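Local coordinates for NAD_Gly3P_dh, NAD-dependent glycerol-3-phosphate dehydrogenase (PDB 5OCM) that reduces imines to amines with NADPH, as an imine reductase of the beta-hydroxyacid dehydrogenase-related family, at the interface of chains A and B. Coordinates in Å, arbitrary orientation; residue numbers count along the deposited sequence, not the author numbering. Chains: chain A/B, NAD_Gly3P_dh, NAD-dependent glycerol-3-phosphate dehydrogenase.

Contact 1: the interface of chains A and B. Residues chain A 176, 180, 209, 212-213; chain B 176, 180, 209, 212-213.
A:Thr180 and B:Thr180 face each other across the two-fold axis of an imine reductase dimer, in the all-helical C-terminal part where helices 165-192 and 198-225 of both chains pack together. The two side chains meet obliquely, hydroxyl toward hydroxyl, and OG1 of A:Thr180 is hydrogen-bonded to OG1 of B:Thr180 at 2.9 Å. Each hydroxyl can also donate to the carbonyl one helical turn back: OG1 of A:Thr180 reaches O of A:Ile176 at 2.9 Å, standing about 35° out of the carbonyl plane. Placing OG1 anti to the carbonyl carbon (chi1 -58° in chain A) lets it serve both the carbonyl and the symmetry mate, while the methyl CG2 turns toward the other chain's helix 198-225. There CG2 of A:Thr180 lies 3.9 Å from CG1 of B:Val212. Two hydroxyl protons cannot serve all three bonds at once, so the donor between the hydroxyls probably shifts, one threonine at a time giving up its bond to the Ile176 carbonyl; the structure does not show which.

Alongside, A:Ile209 runs at about a right angle to B:Ile176, its CG1 3.7 Å from CG2 of that residue, and the twin pair repeats this. B:Thr213 and A:Ile209 lie antiparallel, side against side, with CG2 of B:Thr213 3.8 Å from CG2 of A:Ile209.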
loop_
_atom_site.group_PDB
_atom_site.type_symbol
_atom_site.label_atom_id
_atom_site.label_comp_id
_atom_site.label_asym_id
_atom_site.label_seq_id
_atom_site.Cartn_x
_atom_site.Cartn_y
_atom_site.Cartn_z
ATOM N N ILE A 176 -4.940 5.223 2.499
ATOM C CA ILE A 176 -4.110 4.159 1.917
ATOM C C ILE A 176 -2.648 4.553 1.963
ATOM O O ILE A 176 -1.771 3.719 2.279
ATOM C CB ILE A 176 -4.566 3.717 0.486
ATOM C CG1 ILE A 176 -6.021 3.316 0.519
ATOM C CG2 ILE A 176 -3.722 2.564 0.004
ATOM C CD1 ILE A 176 -6.585 3.032 -0.884
ATOM N N THR A 180 0.065 2.326 4.023
ATOM C CA THR A 180 1.186 1.743 3.278
ATOM C C THR A 180 2.516 2.323 3.812
ATOM O O THR A 180 3.471 1.568 4.083
ATOM C CB THR A 180 1.051 2.013 1.780
ATOM O OG1 THR A 180 -0.200 1.480 1.296
ATOM C CG2 THR A 180 2.194 1.414 1.018
ATOM N N ILE A 209 4.071 -4.446 -2.993
ATOM C CA ILE A 209 2.941 -3.533 -3.049
ATOM C C ILE A 209 2.234 -3.688 -4.381
ATOM O O ILE A 209 0.955 -3.669 -4.449
ATOM C CB ILE A 209 3.398 -2.051 -2.803
ATOM C CG1 ILE A 209 3.699 -1.828 -1.319
ATOM C CG2 ILE A 209 2.320 -1.059 -3.228
ATOM C CD1 ILE A 209 4.564 -0.593 -1.070
ATOM N N VAL A 212 0.065 -6.577 -4.193
ATOM C CA VAL A 212 -1.089 -6.347 -3.315
ATOM C C VAL A 212 -2.214 -5.667 -4.104
ATOM O O VAL A 212 -3.409 -5.874 -3.806
ATOM C CB VAL A 212 -0.647 -5.550 -2.084
ATOM C CG1 VAL A 212 -1.856 -5.116 -1.262
ATOM C CG2 VAL A 212 0.296 -6.438 -1.215
ATOM N N THR A 213 -1.878 -4.875 -5.137
ATOM C CA THR A 213 -2.949 -4.268 -5.946
ATOM C C THR A 213 -3.834 -5.328 -6.629
ATOM O O THR A 213 -5.027 -5.103 -6.831
ATOM C CB THR A 213 -2.442 -3.287 -7.034
ATOM O OG1 THR A 213 -1.632 -3.980 -7.978
ATOM C CG2 THR A 213 -1.673 -2.174 -6.402
ATOM N N ILE B 176 2.982 -4.747 5.360
ATOM C CA ILE B 176 2.579 -3.770 4.313
ATOM C C ILE B 176 1.281 -4.217 3.673
ATOM O O ILE B 176 0.400 -3.377 3.398
ATOM C CB ILE B 176 3.715 -3.532 3.257
ATOM C CG1 ILE B 176 4.974 -3.072 3.965
ATOM C CG2 ILE B 176 3.268 -2.501 2.247
ATOM C CD1 ILE B 176 6.149 -2.911 3.078
ATOM N N THR B 180 -2.002 -1.807 3.764
ATOM C CA THR B 180 -2.602 -1.382 2.500
ATOM C C THR B 180 -4.035 -1.921 2.357
ATOM O O THR B 180 -4.969 -1.171 2.023
ATOM C CB THR B 180 -1.749 -1.844 1.302
ATOM O OG1 THR B 180 -0.406 -1.388 1.423
ATOM C CG2 THR B 180 -2.351 -1.372 -0.007
ATOM N N ILE B 209 -1.789 3.779 -5.284
ATOM C CA ILE B 209 -0.802 2.923 -4.663
ATOM C C ILE B 209 0.466 2.938 -5.490
ATOM O O ILE B 209 1.603 2.956 -4.933
ATOM C CB ILE B 209 -1.363 1.490 -4.452
ATOM C CG1 ILE B 209 -2.359 1.445 -3.286
ATOM C CG2 ILE B 209 -0.241 0.454 -4.203
ATOM C CD1 ILE B 209 -3.257 0.235 -3.295
ATOM N N VAL B 212 2.358 5.885 -4.596
ATOM C CA VAL B 212 2.894 5.786 -3.225
ATOM C C VAL B 212 4.237 5.038 -3.246
ATOM O O VAL B 212 5.124 5.335 -2.417
ATOM C CB VAL B 212 1.879 5.134 -2.295
ATOM C CG1 VAL B 212 2.475 4.834 -0.937
ATOM C CG2 VAL B 212 0.708 6.057 -2.119
ATOM N N THR B 213 4.418 4.116 -4.206
ATOM C CA THR B 213 5.715 3.422 -4.283
ATOM C C THR B 213 6.864 4.397 -4.541
ATOM O O THR B 213 7.990 4.170 -4.102
ATOM C CB THR B 213 5.749 2.311 -5.364
ATOM O OG1 THR B 213 5.549 2.850 -6.646
ATOM C CG2 THR B 213 4.752 1.266 -5.094
#

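Contact 2: the interface of chains A and B. Residues chain A 220-221, 223-224; chain B 197-199.
CG of A:Asp224 stands anti to its own carbonyl carbon (chi1 -70°), which aims the carboxylate across the dimer interface at the first turn of helix 198-225 of chain B, where B:Thr199 turns its hydroxyl to meet it (chi1 51°, OG1 between the backbone N and the carbonyl carbon). The two carboxylate oxygens divide the work. OD1 of A:Asp224 accepts from the backbone N of B:Ala198 at 2.8 Å through its syn lone pair. OD2 of A:Asp224 takes two donors: the backbone N of B:Thr199 at 2.9 Å, on the syn side but tilted 34° from the carboxylate plane, and the side-chain OG1 of B:Thr199 at 2.6 Å, nearly in line with the C-O bond. This is an N-terminal helix cap supplied by the neighbouring subunit, and the helix dipole would probably help to stabilise a negative charge on the carboxylate.

B:Glu197, bent at chi2, folds its own carboxylate back beside A:Asp224, with OE1 of B:Glu197 3.3 Å from OD1 of A:Asp224. The closeness of two acids may raise the proton affinity of one of them. A water 2.6 Å from OE1 of B:Glu197 also meets the backbone O of A:Asp224. Beneath the polar cluster, CB of B:Ala198 rests against A:Ala220 and CG1 of A:Val223, and CG2 of B:Thr199 lies 3.7 Å from CA of A:Gly221; the small A:Ala220, A:Gly221 and B:Ala198 probably allow the helices to come close.

Replacing A:Asp224 by an alanine would probably leave the two backbone N-H groups and the hydroxyl at the chain B helix start without their acceptor, weakening the hold between the subunits here.

The site joins the C-terminal end of helix 198-225 in chain A to the N-terminal start of the same helix in chain B.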
loop_
_atom_site.group_PDB
_atom_site.type_symbol
_atom_site.label_atom_id
_atom_site.label_comp_id
_atom_site.label_asym_id
_atom_site.label_seq_id
_atom_site.Cartn_x
_atom_site.Cartn_y
_atom_site.Cartn_z
ATOM N N ALA A 220 -12.199 -6.268 -3.881
ATOM C CA ALA A 220 -13.245 -5.292 -4.176
ATOM C C ALA A 220 -14.474 -5.981 -4.764
ATOM O O ALA A 220 -15.625 -5.642 -4.464
ATOM C CB ALA A 220 -12.716 -4.248 -5.139
ATOM N N GLY A 221 -14.269 -6.947 -5.637
ATOM C CA GLY A 221 -15.367 -7.715 -6.207
ATOM C C GLY A 221 -16.135 -8.460 -5.122
ATOM O O GLY A 221 -17.363 -8.481 -5.110
ATOM N N VAL A 223 -16.315 -7.606 -1.932
ATOM C CA VAL A 223 -17.047 -6.558 -1.196
ATOM C C VAL A 223 -18.345 -6.228 -1.905
ATOM O O VAL A 223 -19.406 -6.169 -1.246
ATOM C CB VAL A 223 -16.202 -5.315 -0.963
ATOM C CG1 VAL A 223 -17.048 -4.181 -0.450
ATOM C CG2 VAL A 223 -15.050 -5.583 0.005
ATOM N N ASP A 224 -18.314 -6.070 -3.227
ATOM C CA ASP A 224 -19.558 -5.758 -3.932
ATOM C C ASP A 224 -20.559 -6.904 -3.932
ATOM O O ASP A 224 -21.761 -6.667 -4.029
ATOM C CB ASP A 224 -19.241 -5.247 -5.311
ATOM C CG ASP A 224 -18.580 -3.835 -5.248
ATOM O OD1 ASP A 224 -18.726 -3.090 -4.202
ATOM O OD2 ASP A 224 -18.042 -3.466 -6.255
ATOM N N GLU B 197 -19.292 1.846 -5.472
ATOM C CA GLU B 197 -19.015 0.420 -5.344
ATOM C C GLU B 197 -17.520 0.237 -5.126
ATOM O O GLU B 197 -16.731 1.021 -5.636
ATOM C CB GLU B 197 -19.423 -0.339 -6.618
ATOM C CG GLU B 197 -20.917 -0.313 -6.948
ATOM C CD GLU B 197 -21.724 -1.121 -5.883
ATOM O OE1 GLU B 197 -21.576 -2.366 -5.768
ATOM O OE2 GLU B 197 -22.455 -0.537 -5.073
ATOM N N ALA B 198 -17.117 -0.825 -4.417
ATOM C CA ALA B 198 -15.730 -1.050 -4.203
ATOM C C ALA B 198 -14.956 -1.262 -5.505
ATOM O O ALA B 198 -13.801 -0.841 -5.645
ATOM C CB ALA B 198 -15.519 -2.208 -3.266
ATOM N N THR B 199 -15.578 -1.952 -6.463
ATOM C CA THR B 199 -14.977 -2.156 -7.775
ATOM C C THR B 199 -14.805 -0.853 -8.579
ATOM O O THR B 199 -13.938 -0.791 -9.436
ATOM C CB THR B 199 -15.741 -3.189 -8.632
ATOM O OG1 THR B 199 -17.127 -2.837 -8.650
ATOM C CG2 THR B 199 -15.597 -4.571 -8.085
HETATM O O HOH W 1 -22.898 -4.256 -4.498
#

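Contact 1 and contact 2 lie about 18 Å apart, measured between the centres of their C-alpha atoms, and both draw on helix 198-225 of each chain. Contact 1 uses its middle stretch, together with helix 165-192, at the two-fold axis; contact 2 uses its last turns in chain A and its first turn in chain B, and symmetry repeats it with the chains exchanged. The paired helices are thus held by apolar contacts and a threonine hydrogen bond near the centre and by polar caps toward the ends, which would probably help fix their register and fits a dimer built on the C-terminal regions.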